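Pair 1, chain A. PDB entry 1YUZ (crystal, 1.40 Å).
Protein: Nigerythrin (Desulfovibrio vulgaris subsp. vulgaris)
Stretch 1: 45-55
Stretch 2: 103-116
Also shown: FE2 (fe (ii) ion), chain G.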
# COMPACT_ATOMS: atom_id res chain seq x y z
N ALA A 45 16.59 10.58 -2.41
CA ALA A 45 17.84 9.86 -2.18
C ALA A 45 17.57 8.39 -1.93
O ALA A 45 18.29 7.51 -2.41
CB ALA A 45 18.58 10.47 -1.00
N LYS A 46 16.51 8.10 -1.18
CA LYS A 46 16.17 6.72 -0.88
C LYS A 46 15.77 5.94 -2.14
O LYS A 46 16.27 4.85 -2.38
CB LYS A 46 15.03 6.66 0.14
CG LYS A 46 14.78 5.26 0.66
CD LYS A 46 13.78 5.22 1.79
CE LYS A 46 12.36 5.43 1.30
NZ LYS A 46 11.38 5.17 2.40
N TYR A 47 14.88 6.51 -2.93
CA TYR A 47 14.42 5.85 -4.14
C TYR A 47 15.53 5.69 -5.16
O TYR A 47 15.55 4.71 -5.92
CB TYR A 47 13.25 6.63 -4.74
CG TYR A 47 12.03 6.61 -3.85
CD1 TYR A 47 10.98 7.50 -4.05
CD2 TYR A 47 11.93 5.70 -2.79
CE1 TYR A 47 9.86 7.48 -3.23
CE2 TYR A 47 10.81 5.67 -1.97
CZ TYR A 47 9.78 6.56 -2.20
OH TYR A 47 8.67 6.54 -1.39
N THR A 48 16.45 6.65 -5.19
CA THR A 48 17.57 6.58 -6.11
C THR A 48 18.46 5.40 -5.69
O THR A 48 18.93 4.63 -6.54
CB THR A 48 18.36 7.89 -6.08
OG1 THR A 48 17.53 8.94 -6.58
CG2 THR A 48 19.62 7.79 -6.94
N ALA A 49 18.67 5.24 -4.39
CA ALA A 49 19.47 4.13 -3.90
C ALA A 49 18.73 2.81 -4.16
O ALA A 49 19.33 1.82 -4.56
CB ALA A 49 19.76 4.30 -2.41
N PHE A 50 17.42 2.82 -3.93
CA PHE A 50 16.61 1.62 -4.15
C PHE A 50 16.66 1.20 -5.63
O PHE A 50 16.70 0.01 -5.94
CB PHE A 50 15.16 1.87 -3.75
CG PHE A 50 14.92 1.90 -2.26
CD1 PHE A 50 13.64 2.13 -1.77
CD2 PHE A 50 15.95 1.68 -1.35
CE1 PHE A 50 13.39 2.14 -0.40
CE2 PHE A 50 15.70 1.68 0.03
CZ PHE A 50 14.42 1.92 0.50
N ALA A 51 16.65 2.18 -6.53
CA ALA A 51 16.69 1.89 -7.96
C ALA A 51 18.01 1.22 -8.33
O ALA A 51 18.03 0.23 -9.06
CB ALA A 51 16.52 3.17 -8.76
N LYS A 52 19.11 1.77 -7.84
CA LYS A 52 20.42 1.22 -8.14
C LYS A 52 20.51 -0.22 -7.63
O LYS A 52 21.03 -1.10 -8.32
CB LYS A 52 21.50 2.08 -7.50
CG LYS A 52 22.92 1.63 -7.80
CD LYS A 52 23.93 2.68 -7.36
CE LYS A 52 25.36 2.18 -7.50
NZ LYS A 52 25.65 1.08 -6.54
N ALA A 53 19.99 -0.46 -6.43
CA ALA A 53 20.01 -1.79 -5.85
C ALA A 53 19.13 -2.75 -6.65
O ALA A 53 19.51 -3.89 -6.90
CB ALA A 53 19.55 -1.74 -4.40
N ALA A 54 17.96 -2.28 -7.07
CA ALA A 54 17.04 -3.10 -7.84
C ALA A 54 17.70 -3.59 -9.13
O ALA A 54 17.57 -4.76 -9.49
CB ALA A 54 15.77 -2.32 -8.17
N ARG A 55 18.41 -2.70 -9.81
CA ARG A 55 19.09 -3.08 -11.05
C ARG A 55 20.14 -4.14 -10.77
O ARG A 55 20.26 -5.11 -11.52
CB ARG A 55 19.72 -1.86 -11.71
CG ARG A 55 18.71 -0.96 -12.40
CD ARG A 55 19.33 0.25 -13.06
NE ARG A 55 18.32 1.09 -13.70
CZ ARG A 55 17.66 0.76 -14.81
NH1 ARG A 55 17.92 -0.39 -15.43
NH2 ARG A 55 16.74 1.57 -15.30
N SER A 103 17.12 -5.66 0.42
CA SER A 103 16.50 -6.50 -0.59
C SER A 103 15.37 -5.73 -1.25
O SER A 103 14.68 -4.94 -0.60
CB SER A 103 15.97 -7.79 0.03
OG SER A 103 17.06 -8.60 0.45
N CYS A 104 15.20 -5.95 -2.55
CA CYS A 104 14.19 -5.24 -3.32
C CYS A 104 12.79 -5.26 -2.73
O CYS A 104 12.12 -4.22 -2.68
CB CYS A 104 14.16 -5.77 -4.75
SG CYS A 104 13.26 -4.70 -5.88
N ASP A 105 12.34 -6.42 -2.27
CA ASP A 105 11.00 -6.51 -1.71
C ASP A 105 10.85 -5.61 -0.49
O ASP A 105 9.86 -4.90 -0.35
CB ASP A 105 10.62 -7.97 -1.39
CG ASP A 105 11.48 -8.60 -0.31
OD1 ASP A 105 12.71 -8.35 -0.27
OD2 ASP A 105 10.93 -9.37 0.50
N LEU A 106 11.85 -5.62 0.39
CA LEU A 106 11.81 -4.78 1.58
C LEU A 106 11.90 -3.30 1.21
O LEU A 106 11.32 -2.45 1.89
CB LEU A 106 12.92 -5.16 2.55
CG LEU A 106 12.75 -6.54 3.19
CD1 LEU A 106 13.92 -6.83 4.10
CD2 LEU A 106 11.44 -6.59 3.96
N ASN A 107 12.61 -2.98 0.13
CA ASN A 107 12.71 -1.59 -0.29
C ASN A 107 11.34 -1.12 -0.78
O ASN A 107 10.94 0.01 -0.53
CB ASN A 107 13.75 -1.42 -1.39
CG ASN A 107 15.15 -1.74 -0.92
OD1 ASN A 107 15.44 -1.72 0.27
ND2 ASN A 107 16.04 -2.02 -1.87
N LEU A 108 10.63 -2.00 -1.49
CA LEU A 108 9.29 -1.65 -1.97
C LEU A 108 8.37 -1.42 -0.77
O LEU A 108 7.54 -0.52 -0.80
CB LEU A 108 8.73 -2.77 -2.85
CG LEU A 108 9.30 -2.85 -4.26
CD1 LEU A 108 8.87 -4.16 -4.91
CD2 LEU A 108 8.81 -1.67 -5.08
N ILE A 109 8.52 -2.22 0.28
CA ILE A 109 7.70 -2.05 1.47
C ILE A 109 8.08 -0.74 2.18
O ILE A 109 7.20 -0.00 2.63
CB ILE A 109 7.88 -3.25 2.45
CG1 ILE A 109 7.26 -4.51 1.83
CG2 ILE A 109 7.25 -2.93 3.80
CD1 ILE A 109 5.75 -4.44 1.62
N SER A 110 9.37 -0.45 2.27
CA SER A 110 9.82 0.79 2.89
C SER A 110 9.24 1.96 2.10
O SER A 110 8.76 2.94 2.67
CB SER A 110 11.35 0.86 2.86
OG SER A 110 11.81 2.10 3.35
N GLY A 111 9.28 1.85 0.78
CA GLY A 111 8.72 2.90 -0.06
C GLY A 111 7.23 3.05 0.18
O GLY A 111 6.75 4.16 0.39
N ALA A 112 6.50 1.94 0.17
CA ALA A 112 5.07 1.99 0.39
C ALA A 112 4.73 2.62 1.73
O ALA A 112 3.82 3.45 1.82
CB ALA A 112 4.48 0.59 0.30
N ASN A 113 5.45 2.25 2.78
CA ASN A 113 5.18 2.81 4.09
C ASN A 113 5.43 4.30 4.13
O ASN A 113 4.67 5.05 4.74
CB ASN A 113 6.02 2.11 5.16
CG ASN A 113 5.53 0.71 5.45
OD1 ASN A 113 4.35 0.40 5.26
ND2 ASN A 113 6.42 -0.15 5.93
N GLY A 114 6.50 4.74 3.47
CA GLY A 114 6.80 6.16 3.44
C GLY A 114 5.73 6.92 2.68
O GLY A 114 5.28 7.98 3.11
N GLU A 115 5.30 6.36 1.55
CA GLU A 115 4.27 6.98 0.73
C GLU A 115 2.97 7.09 1.51
O GLU A 115 2.29 8.12 1.46
CB GLU A 115 4.04 6.17 -0.54
CG GLU A 115 5.22 6.12 -1.49
CD GLU A 115 5.55 7.47 -2.11
OE1 GLU A 115 4.72 8.39 -2.05
OE2 GLU A 115 6.65 7.60 -2.69
N ILE A 116 2.62 6.03 2.23
CA ILE A 116 1.40 6.03 3.03
C ILE A 116 1.48 7.11 4.11
O ILE A 116 0.52 7.83 4.35
CB ILE A 116 1.15 4.64 3.64
CG1 ILE A 116 0.76 3.66 2.54
CG2 ILE A 116 0.07 4.71 4.70
CD1 ILE A 116 0.73 2.21 2.98
FE FE2 G . 5.95 9.64 -3.37
O HOH W 1 15.59 -2.21 -4.64
O HOH W 2 7.01 10.29 -1.48

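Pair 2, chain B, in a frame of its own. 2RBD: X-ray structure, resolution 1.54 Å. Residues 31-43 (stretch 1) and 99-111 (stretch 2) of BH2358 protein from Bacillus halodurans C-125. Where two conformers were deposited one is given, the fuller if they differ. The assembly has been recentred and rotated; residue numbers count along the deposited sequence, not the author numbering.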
# COMPACT_ATOMS: atom_id res chain seq x y z
N GLY B 31 4.75 11.08 16.64
CA GLY B 31 6.16 10.80 16.36
C GLY B 31 6.76 11.76 15.37
O GLY B 31 7.92 12.22 15.50
N LEU B 32 6.00 12.07 14.35
CA LEU B 32 6.48 13.02 13.32
C LEU B 32 6.58 14.45 13.85
O LEU B 32 7.54 15.13 13.55
CB LEU B 32 5.61 12.96 12.06
CG LEU B 32 5.65 11.67 11.24
CD1 LEU B 32 4.69 11.84 10.04
CD2 LEU B 32 7.08 11.36 10.74
N ILE B 33 5.65 14.88 14.69
CA ILE B 33 5.77 16.15 15.36
C ILE B 33 7.10 16.24 16.13
O ILE B 33 7.82 17.22 16.05
CB ILE B 33 4.56 16.42 16.25
CG1 ILE B 33 3.30 16.69 15.37
CG2 ILE B 33 4.81 17.62 17.13
CD1 ILE B 33 1.99 16.66 16.15
N ASN B 34 7.41 15.19 16.88
CA ASN B 34 8.64 15.16 17.66
C ASN B 34 9.87 15.20 16.76
O ASN B 34 10.78 15.99 16.99
CB ASN B 34 8.64 13.91 18.54
CG ASN B 34 9.96 13.73 19.28
OD1 ASN B 34 10.37 14.60 19.98
ND2 ASN B 34 10.59 12.59 19.11
N GLY B 35 9.90 14.38 15.72
CA GLY B 35 11.04 14.39 14.78
C GLY B 35 11.21 15.69 14.05
O GLY B 35 12.32 16.17 13.88
N TYR B 36 10.10 16.27 13.62
CA TYR B 36 10.15 17.52 12.90
C TYR B 36 10.57 18.69 13.82
O TYR B 36 11.24 19.59 13.39
CB TYR B 36 8.82 17.84 12.23
CG TYR B 36 8.45 16.97 11.06
CD1 TYR B 36 9.10 15.77 10.80
CD2 TYR B 36 7.36 17.29 10.30
CE1 TYR B 36 8.70 14.95 9.72
CE2 TYR B 36 6.96 16.48 9.23
CZ TYR B 36 7.62 15.34 8.96
OH TYR B 36 7.19 14.54 7.91
N ARG B 37 10.15 18.66 15.08
CA ARG B 37 10.65 19.64 16.04
C ARG B 37 12.17 19.52 16.20
O ARG B 37 12.89 20.53 16.33
CB ARG B 37 9.91 19.47 17.35
CG ARG B 37 8.52 20.08 17.30
CD ARG B 37 7.76 19.73 18.57
NE ARG B 37 6.58 20.58 18.73
CZ ARG B 37 5.65 20.35 19.64
NH1 ARG B 37 5.66 19.27 20.39
NH2 ARG B 37 4.66 21.21 19.80
N SER B 38 12.69 18.30 16.13
CA SER B 38 14.15 18.14 16.12
C SER B 38 14.72 18.68 14.82
O SER B 38 15.65 19.48 14.84
CB SER B 38 14.55 16.69 16.30
OG SER B 38 15.96 16.60 16.37
N PHE B 39 14.10 18.35 13.68
CA PHE B 39 14.55 18.89 12.39
C PHE B 39 14.59 20.41 12.34
O PHE B 39 15.48 20.96 11.72
CB PHE B 39 13.69 18.38 11.26
CG PHE B 39 13.92 16.93 10.87
CD1 PHE B 39 15.08 16.23 11.18
CD2 PHE B 39 12.97 16.30 10.10
CE1 PHE B 39 15.24 14.90 10.77
CE2 PHE B 39 13.11 14.98 9.69
CZ PHE B 39 14.25 14.29 10.04
N ILE B 40 13.67 21.10 12.99
CA ILE B 40 13.73 22.57 13.04
C ILE B 40 15.09 23.02 13.57
O ILE B 40 15.69 23.94 13.05
CB ILE B 40 12.57 23.16 13.92
CG1 ILE B 40 11.32 23.35 13.05
CG2 ILE B 40 12.95 24.50 14.58
CD1 ILE B 40 10.05 23.19 13.84
N ASN B 41 15.58 22.34 14.60
CA ASN B 41 16.88 22.65 15.18
C ASN B 41 18.08 22.31 14.30
O ASN B 41 19.16 22.88 14.48
CB ASN B 41 17.00 21.98 16.54
CG ASN B 41 16.14 22.68 17.60
OD1 ASN B 41 16.04 23.89 17.59
ND2 ASN B 41 15.56 21.93 18.52
N HIS B 42 17.92 21.38 13.37
CA HIS B 42 18.97 20.94 12.45
C HIS B 42 18.98 21.71 11.15
O HIS B 42 19.88 21.57 10.38
CB HIS B 42 18.78 19.46 12.05
CG HIS B 42 19.14 18.48 13.12
ND1 HIS B 42 20.26 17.70 13.07
CD2 HIS B 42 18.52 18.14 14.27
CE1 HIS B 42 20.32 16.91 14.13
NE2 HIS B 42 19.26 17.16 14.88
N THR B 43 17.98 22.51 10.84
CA THR B 43 17.80 23.13 9.53
C THR B 43 18.47 24.51 9.46
O THR B 43 18.30 25.30 10.40
CB THR B 43 16.26 23.34 9.26
OG1 THR B 43 15.57 22.06 9.28
CG2 THR B 43 16.01 24.04 7.93
N ASN B 99 21.11 17.26 7.40
CA ASN B 99 21.27 18.35 6.47
C ASN B 99 19.98 18.63 5.71
O ASN B 99 19.17 17.74 5.53
CB ASN B 99 22.42 18.02 5.51
CG ASN B 99 23.70 17.75 6.26
OD1 ASN B 99 24.22 18.66 6.91
ND2 ASN B 99 24.16 16.48 6.29
N ASP B 100 19.89 19.83 5.16
CA ASP B 100 18.63 20.31 4.59
C ASP B 100 18.05 19.41 3.49
O ASP B 100 16.89 19.07 3.54
CB ASP B 100 18.77 21.74 4.06
CG ASP B 100 19.04 22.74 5.17
OD1 ASP B 100 18.80 22.43 6.35
OD2 ASP B 100 19.51 23.84 4.87
N PRO B 101 18.85 19.01 2.49
CA PRO B 101 18.27 18.13 1.47
C PRO B 101 17.72 16.82 2.02
O PRO B 101 16.67 16.35 1.57
CB PRO B 101 19.45 17.84 0.55
CG PRO B 101 20.42 18.91 0.85
CD PRO B 101 20.27 19.30 2.23
N GLU B 102 18.43 16.24 2.97
CA GLU B 102 17.95 14.98 3.50
C GLU B 102 16.73 15.16 4.43
O GLU B 102 15.84 14.32 4.38
CB GLU B 102 19.09 14.19 4.11
CG GLU B 102 20.03 13.58 3.06
CD GLU B 102 20.95 14.58 2.39
OE1 GLU B 102 21.40 15.53 3.07
OE2 GLU B 102 21.22 14.41 1.17
N ILE B 103 16.63 16.27 5.15
CA ILE B 103 15.44 16.61 5.94
C ILE B 103 14.24 16.74 4.99
O ILE B 103 13.17 16.19 5.22
CB ILE B 103 15.64 17.91 6.71
CG1 ILE B 103 16.65 17.70 7.84
CG2 ILE B 103 14.30 18.41 7.33
CD1 ILE B 103 17.19 19.01 8.44
N SER B 104 14.43 17.50 3.91
CA SER B 104 13.36 17.70 2.94
C SER B 104 12.90 16.40 2.32
O SER B 104 11.69 16.16 2.20
CB SER B 104 13.79 18.69 1.86
OG SER B 104 12.66 19.13 1.12
N ALA B 105 13.84 15.55 1.93
CA ALA B 105 13.54 14.22 1.38
C ALA B 105 12.70 13.39 2.33
O ALA B 105 11.72 12.79 1.91
CB ALA B 105 14.81 13.48 1.07
N THR B 106 13.09 13.38 3.60
CA THR B 106 12.37 12.66 4.61
C THR B 106 10.94 13.11 4.76
O THR B 106 9.99 12.30 4.75
CB THR B 106 13.09 12.79 5.95
OG1 THR B 106 14.39 12.23 5.81
CG2 THR B 106 12.34 12.07 7.07
N ILE B 107 10.76 14.42 4.88
CA ILE B 107 9.44 14.96 5.02
C ILE B 107 8.59 14.67 3.77
O ILE B 107 7.42 14.31 3.85
CB ILE B 107 9.50 16.47 5.30
CG1 ILE B 107 10.19 16.68 6.65
CG2 ILE B 107 8.06 17.07 5.24
CD1 ILE B 107 10.39 18.12 7.01
N SER B 108 9.18 14.80 2.59
CA SER B 108 8.46 14.49 1.35
C SER B 108 7.98 13.03 1.30
O SER B 108 6.83 12.74 0.92
CB SER B 108 9.33 14.79 0.14
OG SER B 108 9.67 16.18 0.14
N MSE B 109 8.84 12.11 1.76
CA MSE B 109 8.45 10.71 1.81
C MSE B 109 7.35 10.48 2.85
O MSE B 109 6.43 9.70 2.61
CB MSE B 109 9.65 9.81 2.06
CG MSE B 109 10.53 9.77 0.86
SE MSE B 109 12.05 8.66 1.12
CE MSE B 109 13.00 9.75 2.25
N ASP B 110 7.46 11.16 3.96
CA ASP B 110 6.43 11.06 4.99
C ASP B 110 5.05 11.51 4.46
O ASP B 110 3.99 10.89 4.73
CB ASP B 110 6.76 11.91 6.24
CG ASP B 110 7.97 11.41 7.05
OD1 ASP B 110 8.26 10.19 7.02
OD2 ASP B 110 8.61 12.26 7.70
N VAL B 111 5.05 12.63 3.74
CA VAL B 111 3.83 13.15 3.16
C VAL B 111 3.24 12.16 2.17
O VAL B 111 2.03 11.91 2.15
CB VAL B 111 4.06 14.56 2.53
CG1 VAL B 111 2.80 15.03 1.76
CG2 VAL B 111 4.43 15.54 3.64

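The two contacts differ most sharply in where a tyrosine hydroxyl finds its acceptor. In pair 1, from nigerythrin, Tyr47(A) OH donates a hydrogen bond to Glu115(A) OE2 at 2.6 Å, and that carboxylate is already committed to iron: its OE1 and OE2 lie 2.2 and 2.3 Å from the FE atom of FE2. In pair 2 the matching tyrosine, Tyr36(B), donates from OH to Asp110(B) OD2 at 2.7 Å. Asp110(B) superposes not on Glu115(A) but on Gly114(A), one residue earlier, while the position of Glu115(A) is taken by Val111(B), which makes no contact with the opposite helix. The donors occupy matching positions; the acceptors sit one residue apart along the second helix.

The backbone beneath this exchange is nearly the same. Both pairs are antiparallel helices, with an angle of 158° between their directions in pair 1 and 159° in pair 2, and closest axial approaches of 10.2 and 10.7 Å. Fourteen central residues superpose with an RMSD of 0.5 Å. On the first helix the two aromatic positions match in kind, and their side-chain centres fall within 0.8 Å of each other: Tyr47(A) matches Tyr36(B), Phe50(A) matches Phe39(B), and all four have chi1 in the m well.

What faces those rings is where the solutions part. Opposite the phenylalanine, pair 1 places Asn107(A) and pair 2 places Ile103(B). The asparagine lays its CB over the face of the ring, 3.5 Å from the Phe50(A) centroid and only 8° off the normal. Its polar end needs a partner too, and a water supplies one, accepting from Asn107(A) ND2 at 2.8 Å and donating to Phe50(A) O at 2.8 Å. Ile103(B) covers the same ring with hydrocarbon alone: its CG1 is 4.2 Å from the Phe39(B) centroid, and its CG2 reaches Phe39(B) CD2 at 3.7 Å.

Beside the tyrosine the contrast is one of bulk. Gly111(A) offers no side chain, and a CB there would lie about 3.6 Å from Tyr47(A) CE2; the main chain itself comes close, with Gly111(A) O 3.5 Å from Tyr47(A) OH. Its counterpart, Ile107(B), instead sets CG1 over one face of the Tyr36(B) ring, 3.7 Å from CZ.

The flanks follow the same logic. Lys46(A) reaches across in pair 1, where its NZ donates to Ser110(A) OG at 3.2 Å and weakly to Ser110(A) O at 3.5 Å; at the equivalent position Gly35(B) has nothing to extend, and Thr106(B), matching Ser110(A), meets the edge of the Phe39(B) ring with its CG2, 4.0 Å from CE2. At the other end, Ala54(A) CB packs on Cys104(A) SG at 4.1 Å, whereas Thr43(B) CG2 lies 3.6 Å from Asp100(B) OD1.

The general principle is that closely similar helix geometry can be packed by quite different side chains.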